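Local coordinates for putative redox protein (PDB 2QL8) that probably acts as a thiol-dependent peroxidase that reduces hydroperoxides, at residues 44-48 against 49-53; 59-62 against 63-66; 113-116 against 117-120. All coordinates share one frame; numbering follows the deposited sequence. Where two conformers were deposited one is given.

How the contacts relate
Contact 1 marks the change from loop to helix: residues 44-48 follow strand 33-36 and lead straight into helix 48-70. Contact 2 lies further along that helix, its centre about 21 Å from that of contact 1. The chain then forms strands 77-88 and 91-102 before helix 107-120, whose later turns make contact 3. Each is a local turn of continuous chain, so none closes a long loop, and the three follow in series without nesting or crossing. Contacts 2 and 3 nevertheless meet in space, centres about 9 Å apart: Leu64 packs on Ile117 and Thr63 on Arg120, joining the two helices beside a bound benzoic acid that both touch.

Contact 1: 44-48 against 49-53; sequences PGTNP and EQLLG. With EDO (1,2-ethanediol), chain I.
The Asn47 side-chain amide has Glu49 on one side of its plane and Gln50 on the opposite side. Glu49 OE1 lies 3.2 Å from Asn47 OD1, a meeting of two acceptors with the carboxylate turned 86° to the amide; Gln50 CG comes 3.4 Å from the same OD1. The Gln50 amide is inclined by 56° to that of Asn47, and its OE1 receives the hydroxyl of Thr46, OG1 to OE1 2.7 Å.

Asn47 is the N-cap of the helix. With CG set between backbone N and carbonyl carbon (chi1 53°), OD1 folds forward to accept from Gln50 N at 2.8 Å, supplying the acceptor that a first-turn N-H lacks. Asparagine suits this place because its short amide can turn forward over the first turn to meet an exposed N-H. Pro48 fits the first turn, where its missing N-H costs no bond, and its O accepts from Leu52 N at 2.9 Å. Gly45 takes backbone angles that would jam a beta carbon against the preceding carbonyl. The second oxygen of Glu49, OE2, receives a bond from 1,2-ethanediol O1 at 2.6 Å.

Thr46 makes backbone bonds to Gln35 and Ser37, fastening the loop beside strand 33-36, while Pro48 and Glu49 pack on Phe94 of strand 91-102. Tyr12 of the second subunit bonds Asn47 ND2, so this helix start also borders the dimer interface.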
loop_
_atom_site.group_PDB
_atom_site.type_symbol
_atom_site.label_atom_id
_atom_site.label_comp_id
_atom_site.label_asym_id
_atom_site.label_seq_id
_atom_site.Cartn_x
_atom_site.Cartn_y
_atom_site.Cartn_z
ATOM N N PRO A 44 -1.887 16.507 12.214
ATOM C CA PRO A 44 -2.897 15.880 11.378
ATOM C C PRO A 44 -2.239 15.261 10.138
ATOM O O PRO A 44 -1.190 15.727 9.680
ATOM C CB PRO A 44 -3.801 17.039 10.952
ATOM C CG PRO A 44 -3.494 18.183 11.874
ATOM C CD PRO A 44 -2.140 17.944 12.445
ATOM N N GLY A 45 -2.879 14.235 9.601
ATOM C CA GLY A 45 -2.440 13.686 8.328
ATOM C C GLY A 45 -2.148 12.216 8.428
ATOM O O GLY A 45 -1.832 11.671 9.478
ATOM N N THR A 46 -2.245 11.577 7.276
ATOM C CA THR A 46 -1.959 10.147 7.156
ATOM C C THR A 46 -0.475 9.916 6.854
ATOM O O THR A 46 0.358 10.835 6.928
ATOM C CB THR A 46 -2.943 9.461 6.145
ATOM O OG1 THR A 46 -2.889 8.024 6.272
ATOM C CG2 THR A 46 -2.631 9.867 4.704
ATOM N N ASN A 47 -0.128 8.663 6.577
ATOM C CA ASN A 47 1.252 8.222 6.424
ATOM C C ASN A 47 1.280 6.904 5.667
ATOM O O ASN A 47 0.214 6.313 5.400
ATOM C CB ASN A 47 1.924 8.112 7.821
ATOM C CG ASN A 47 1.118 7.249 8.790
ATOM O OD1 ASN A 47 0.876 6.072 8.492
ATOM N ND2 ASN A 47 0.698 7.827 9.946
ATOM N N PRO A 48 2.465 6.480 5.219
ATOM C CA PRO A 48 2.530 5.233 4.434
ATOM C C PRO A 48 2.008 3.985 5.132
ATOM O O PRO A 48 1.463 3.085 4.468
ATOM C CB PRO A 48 4.010 5.104 4.121
ATOM C CG PRO A 48 4.514 6.522 4.120
ATOM C CD PRO A 48 3.792 7.152 5.284
ATOM N N GLU A 49 2.165 3.935 6.452
ATOM C CA GLU A 49 1.721 2.810 7.255
ATOM C C GLU A 49 0.200 2.693 7.181
ATOM O O GLU A 49 -0.372 1.631 6.873
ATOM C CB GLU A 49 2.161 3.012 8.706
ATOM C CG GLU A 49 3.692 2.908 8.944
ATOM C CD GLU A 49 4.445 4.267 8.830
ATOM O OE1 GLU A 49 3.907 5.236 8.212
ATOM O OE2 GLU A 49 5.573 4.343 9.385
ATOM N N GLN A 50 -0.473 3.815 7.420
ATOM C CA GLN A 50 -1.928 3.875 7.341
ATOM C C GLN A 50 -2.424 3.548 5.916
ATOM O O GLN A 50 -3.401 2.801 5.722
ATOM C CB GLN A 50 -2.459 5.232 7.770
ATOM C CG GLN A 50 -2.336 5.497 9.286
ATOM C CD GLN A 50 -2.930 6.827 9.712
ATOM O OE1 GLN A 50 -3.439 7.594 8.888
ATOM N NE2 GLN A 50 -2.873 7.101 11.034
ATOM N N LEU A 51 -1.797 4.176 4.927
ATOM C CA LEU A 51 -2.210 4.026 3.538
ATOM C C LEU A 51 -2.062 2.570 3.092
ATOM O O LEU A 51 -2.951 2.030 2.404
ATOM C CB LEU A 51 -1.460 5.008 2.639
ATOM C CG LEU A 51 -1.888 6.471 2.795
ATOM C CD1 LEU A 51 -0.752 7.407 2.266
ATOM C CD2 LEU A 51 -3.238 6.715 2.118
ATOM N N LEU A 52 -0.978 1.924 3.481
ATOM C CA LEU A 52 -0.787 0.493 3.240
ATOM C C LEU A 52 -1.846 -0.374 3.897
ATOM O O LEU A 52 -2.414 -1.275 3.291
ATOM C CB LEU A 52 0.600 0.041 3.632
ATOM C CG LEU A 52 0.976 -1.436 3.457
ATOM C CD1 LEU A 52 0.804 -1.833 1.961
ATOM C CD2 LEU A 52 2.381 -1.794 3.953
ATOM N N GLY A 53 -2.152 -0.082 5.152
ATOM C CA GLY A 53 -3.220 -0.792 5.828
ATOM C C GLY A 53 -4.585 -0.621 5.156
ATOM O O GLY A 53 -5.367 -1.575 5.034
HETATM C C1 EDO I . 8.325 6.150 7.919
HETATM O O1 EDO I . 6.944 6.234 8.294
HETATM C C2 EDO I . 8.528 5.779 6.458
HETATM O O2 EDO I . 8.002 6.784 5.580
#

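Contact 2: 59-62 against 63-66; sequences CLEA and TLEA. With BEZ (benzoic acid), chain C.
Thr63 touches both the bound benzoic acid and the helix turn behind it: its OG1 lies 3.0 Å from ring atom C5 of the ligand, and its methyl CG2 3.8 Å from C6. Ala66 CB meets ring atom C2 at 3.7 Å. Alanine suits the helix face here, since its lone methyl lets the ring lie close to the backbone.

Behind this first shell, the Thr63 hydroxyl is fixed by Cys59 O, OG1 to O 2.7 Å. OG1 sits beside its own backbone N (chi1 -49°), which turns it back along the helix. Thr63 N also bonds Cys59 O, at 2.9 Å, and the two donors reach that oxygen from opposite faces of the carbonyl plane. Through this double use of Cys59 O the buried hydroxyl of Thr63 is satisfied inside the helix. Glu61 turns about CB-CG (chi2 76°), which brings OE1 3.8 Å from Leu64 CD2, while OE2 has a weak hydrogen bond with His75.

Leu60 and Leu64 face strand 91-102, on Ala98 and Val100 respectively, and Ile117 of helix 107-120 packs against both. Cys59 touches Cys121, consistent with the two-cysteine centre of OsmC/Ohr proteins, while Ala62 packs on Leu22 of the second subunit.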
loop_
_atom_site.group_PDB
_atom_site.type_symbol
_atom_site.label_atom_id
_atom_site.label_comp_id
_atom_site.label_asym_id
_atom_site.label_seq_id
_atom_site.Cartn_x
_atom_site.Cartn_y
_atom_site.Cartn_z
ATOM N N CYS A 59 -8.340 -4.538 -0.145
ATOM C CA CYS A 59 -8.126 -5.600 -1.119
ATOM C C CYS A 59 -8.555 -6.981 -0.573
ATOM O O CYS A 59 -9.247 -7.772 -1.266
ATOM C CB CYS A 59 -6.677 -5.641 -1.576
ATOM S SG CYS A 59 -6.403 -6.501 -3.120
ATOM N N LEU A 60 -8.192 -7.247 0.676
ATOM C CA LEU A 60 -8.579 -8.489 1.302
ATOM C C LEU A 60 -10.100 -8.598 1.395
ATOM O O LEU A 60 -10.686 -9.657 1.122
ATOM C CB LEU A 60 -7.944 -8.655 2.677
ATOM C CG LEU A 60 -6.501 -9.165 2.712
ATOM C CD1 LEU A 60 -5.864 -8.910 4.135
ATOM C CD2 LEU A 60 -6.340 -10.621 2.231
ATOM N N GLU A 61 -10.733 -7.490 1.789
ATOM C CA GLU A 61 -12.178 -7.455 1.960
ATOM C C GLU A 61 -12.888 -7.691 0.606
ATOM O O GLU A 61 -13.881 -8.434 0.526
ATOM C CB GLU A 61 -12.604 -6.144 2.625
ATOM C CG GLU A 61 -14.143 -6.002 2.860
ATOM C CD GLU A 61 -14.680 -6.823 4.017
ATOM O OE1 GLU A 61 -14.014 -7.796 4.451
ATOM O OE2 GLU A 61 -15.819 -6.454 4.460
ATOM N N ALA A 62 -12.383 -7.067 -0.463
ATOM C CA ALA A 62 -12.927 -7.271 -1.828
ATOM C C ALA A 62 -12.772 -8.715 -2.252
ATOM O O ALA A 62 -13.668 -9.321 -2.868
ATOM C CB ALA A 62 -12.257 -6.345 -2.851
ATOM N N THR A 63 -11.610 -9.284 -1.948
ATOM C CA THR A 63 -11.347 -10.675 -2.318
ATOM C C THR A 63 -12.305 -11.611 -1.550
ATOM O O THR A 63 -12.876 -12.538 -2.121
ATOM C CB THR A 63 -9.866 -11.096 -2.075
ATOM O OG1 THR A 63 -8.988 -10.129 -2.631
ATOM C CG2 THR A 63 -9.541 -12.499 -2.635
ATOM N N LEU A 64 -12.489 -11.302 -0.274
ATOM C CA LEU A 64 -13.363 -12.079 0.607
ATOM C C LEU A 64 -14.809 -12.015 0.098
ATOM O O LEU A 64 -15.496 -13.023 0.048
ATOM C CB LEU A 64 -13.272 -11.556 2.040
ATOM C CG LEU A 64 -14.076 -12.291 3.126
ATOM C CD1 LEU A 64 -13.795 -13.784 3.118
ATOM C CD2 LEU A 64 -13.764 -11.601 4.503
ATOM N N GLU A 65 -15.247 -10.839 -0.331
ATOM C CA GLU A 65 -16.595 -10.669 -0.881
ATOM C C GLU A 65 -16.777 -11.547 -2.125
ATOM O O GLU A 65 -17.813 -12.211 -2.306
ATOM C CB GLU A 65 -16.889 -9.192 -1.165
ATOM C CG GLU A 65 -18.299 -8.974 -1.643
ATOM C CD GLU A 65 -18.732 -7.511 -1.699
ATOM O OE1 GLU A 65 -17.895 -6.628 -1.559
ATOM O OE2 GLU A 65 -19.958 -7.271 -1.898
ATOM N N ALA A 66 -15.758 -11.608 -2.974
ATOM C CA ALA A 66 -15.792 -12.466 -4.179
ATOM C C ALA A 66 -15.894 -13.951 -3.808
ATOM O O ALA A 66 -16.707 -14.695 -4.372
ATOM C CB ALA A 66 -14.559 -12.210 -5.110
HETATM C C BEZ C . -10.440 -12.670 -7.138
HETATM O O1 BEZ C . -11.292 -13.149 -7.974
HETATM O O2 BEZ C . -9.516 -13.308 -6.811
HETATM C C1 BEZ C . -10.495 -11.278 -6.606
HETATM C C2 BEZ C . -11.705 -10.577 -6.747
HETATM C C3 BEZ C . -11.782 -9.269 -6.271
HETATM C C4 BEZ C . -10.658 -8.687 -5.669
HETATM C C5 BEZ C . -9.458 -9.402 -5.545
HETATM C C6 BEZ C . -9.346 -10.682 -5.980
#

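Contact 3: 113-116 against 117-120; sequences FTNE and IENR. With BEZ (benzoic acid), chain C.
Phe113 O accepts from Ile117 N, and Thr114 O from Glu118 N, both at 2.9 Å in ordinary helical fashion. The pattern slackens after that: Asn119 N divides itself between weak bonds to Asn115 O and Glu116 O, and Arg120 N makes a weak bond to Glu116 O, 3.2 Å away, besides one to Ile117 O.

Ile117 lays CG2 against Phe113 O, at 3.3 Å, and directs its branched side chain onto Thr63 of helix 48-70 and Val100 of strand 91-102, a place that suits a bulky, greasy residue. On the wetter side, Asn115 and Glu118 are joined by a water that donates to Asn115 OD1 at 2.7 Å and also to Glu118 OE1; polar ends able to share a solvent molecule fit this more exposed surface.

Arg120 carries the ligand contact. Its chain turns about CG-CD (chi3 62°), presenting the NE and NH2 edge to the benzoic acid. NE donates to ligand O2 at 2.9 Å and NH2 to O1 at 2.9 Å, each with an N-H...O angle of 165°, while the carboxyl carbon lies in the guanidinium plane. At the remaining corner, NH1 pairs with Glu70 OE1; Glu116 OE1 makes at most a long salt bridge to NH1, and because Glu116 was deposited in two conformers this link and the OE2 bond to His71 are doubtful. Losing both parallel donors, a leucine in place of Arg120 would probably leave the ligand carboxylate without its charged partner and Glu70 without its mate.

Two nearly straight bonds to one carboxylate fix its rotation as well as its position, and Ala90 N of the second subunit adds a further donor. Glu70 probably helps hold the guanidinium in place, so the site can accept an anionic group, at least a benzoate, at the junction of two chains.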
loop_
_atom_site.group_PDB
_atom_site.type_symbol
_atom_site.label_atom_id
_atom_site.label_comp_id
_atom_site.label_asym_id
_atom_site.label_seq_id
_atom_site.Cartn_x
_atom_site.Cartn_y
_atom_site.Cartn_z
ATOM N N PHE A 113 -11.843 -19.646 4.180
ATOM C CA PHE A 113 -11.996 -18.430 3.345
ATOM C C PHE A 113 -10.750 -17.563 3.488
ATOM O O PHE A 113 -10.343 -16.910 2.525
ATOM C CB PHE A 113 -13.241 -17.632 3.740
ATOM C CG PHE A 113 -14.542 -18.241 3.308
ATOM C CD1 PHE A 113 -14.637 -19.472 2.680
ATOM C CD2 PHE A 113 -15.702 -17.522 3.543
ATOM C CE1 PHE A 113 -15.900 -19.957 2.310
ATOM C CE2 PHE A 113 -16.969 -18.020 3.167
ATOM C CZ PHE A 113 -17.041 -19.215 2.531
ATOM N N THR A 114 -10.176 -17.512 4.689
ATOM C CA THR A 114 -8.947 -16.704 4.924
ATOM C C THR A 114 -7.799 -17.245 4.087
ATOM O O THR A 114 -7.071 -16.475 3.466
ATOM C CB THR A 114 -8.586 -16.606 6.433
ATOM O OG1 THR A 114 -9.706 -16.102 7.170
ATOM C CG2 THR A 114 -7.378 -15.715 6.670
ATOM N N ASN A 115 -7.636 -18.566 4.062
ATOM C CA ASN A 115 -6.628 -19.193 3.229
ATOM C C ASN A 115 -6.855 -18.854 1.748
ATOM O O ASN A 115 -5.868 -18.599 1.012
ATOM C CB ASN A 115 -6.560 -20.716 3.430
ATOM C CG ASN A 115 -6.121 -21.116 4.820
ATOM O OD1 ASN A 115 -5.474 -20.353 5.538
ATOM N ND2 ASN A 115 -6.450 -22.360 5.208
ATOM N N GLU A 116 -8.118 -18.902 1.305
ATOM C CA GLU A 116 -8.480 -18.613 -0.084
ATOM C C GLU A 116 -8.053 -17.188 -0.443
ATOM O O GLU A 116 -7.454 -16.949 -1.485
ATOM C CB GLU A 116 -10.002 -18.732 -0.349
ATOM C CG GLU A 116 -10.544 -20.164 -0.634
ATOM C CD GLU A 116 -11.921 -20.130 -1.278
ATOM O OE1 GLU A 116 -12.067 -19.677 -2.453
ATOM O OE2 GLU A 116 -12.867 -20.517 -0.571
ATOM N N ILE A 117 -8.427 -16.223 0.426
ATOM C CA ILE A 117 -8.170 -14.805 0.114
ATOM C C ILE A 117 -6.669 -14.487 0.207
ATOM O O ILE A 117 -6.139 -13.673 -0.544
ATOM C CB ILE A 117 -9.067 -13.794 0.870
ATOM C CG1 ILE A 117 -8.663 -13.621 2.347
ATOM C CG2 ILE A 117 -10.589 -14.123 0.696
ATOM C CD1 ILE A 117 -9.525 -12.599 3.110
ATOM N N GLU A 118 -5.975 -15.142 1.125
ATOM C CA GLU A 118 -4.528 -14.940 1.256
ATOM C C GLU A 118 -3.815 -15.235 -0.070
ATOM O O GLU A 118 -2.896 -14.486 -0.466
ATOM C CB GLU A 118 -3.944 -15.863 2.339
ATOM C CG GLU A 118 -2.457 -15.691 2.565
ATOM C CD GLU A 118 -1.883 -16.686 3.582
ATOM O OE1 GLU A 118 -2.598 -17.593 4.079
ATOM O OE2 GLU A 118 -0.673 -16.537 3.851
ATOM N N ASN A 119 -4.284 -16.293 -0.767
ATOM C CA ASN A 119 -3.715 -16.727 -2.027
ATOM C C ASN A 119 -4.140 -15.893 -3.228
ATOM O O ASN A 119 -3.482 -15.939 -4.252
ATOM C CB ASN A 119 -4.110 -18.168 -2.308
ATOM C CG ASN A 119 -3.426 -19.147 -1.386
ATOM O OD1 ASN A 119 -2.313 -18.877 -0.891
ATOM N ND2 ASN A 119 -4.078 -20.301 -1.151
ATOM N N ARG A 120 -5.293 -15.228 -3.140
ATOM C CA ARG A 120 -5.890 -14.510 -4.276
ATOM C C ARG A 120 -5.715 -12.989 -4.247
ATOM O O ARG A 120 -5.649 -12.353 -5.284
ATOM C CB ARG A 120 -7.374 -14.851 -4.409
ATOM C CG ARG A 120 -7.609 -16.268 -4.923
ATOM C CD ARG A 120 -9.046 -16.743 -4.801
ATOM N NE ARG A 120 -9.980 -15.937 -5.587
ATOM C CZ ARG A 120 -11.234 -16.321 -5.865
ATOM N NH1 ARG A 120 -11.685 -17.497 -5.440
ATOM N NH2 ARG A 120 -12.044 -15.563 -6.562
HETATM C C BEZ C . -10.440 -12.670 -7.138
HETATM O O1 BEZ C . -11.292 -13.149 -7.974
HETATM O O2 BEZ C . -9.516 -13.308 -6.811
HETATM C C1 BEZ C . -10.495 -11.278 -6.606
HETATM C C2 BEZ C . -11.705 -10.577 -6.747
HETATM C C3 BEZ C . -11.782 -9.269 -6.271
HETATM C C4 BEZ C . -10.658 -8.687 -5.669
HETATM C C5 BEZ C . -9.458 -9.402 -5.545
HETATM C C6 BEZ C . -9.346 -10.682 -5.980
HETATM O O HOH W 1 -4.635 -17.863 5.938
HETATM O O HOH W 2 -3.417 -19.605 2.088
#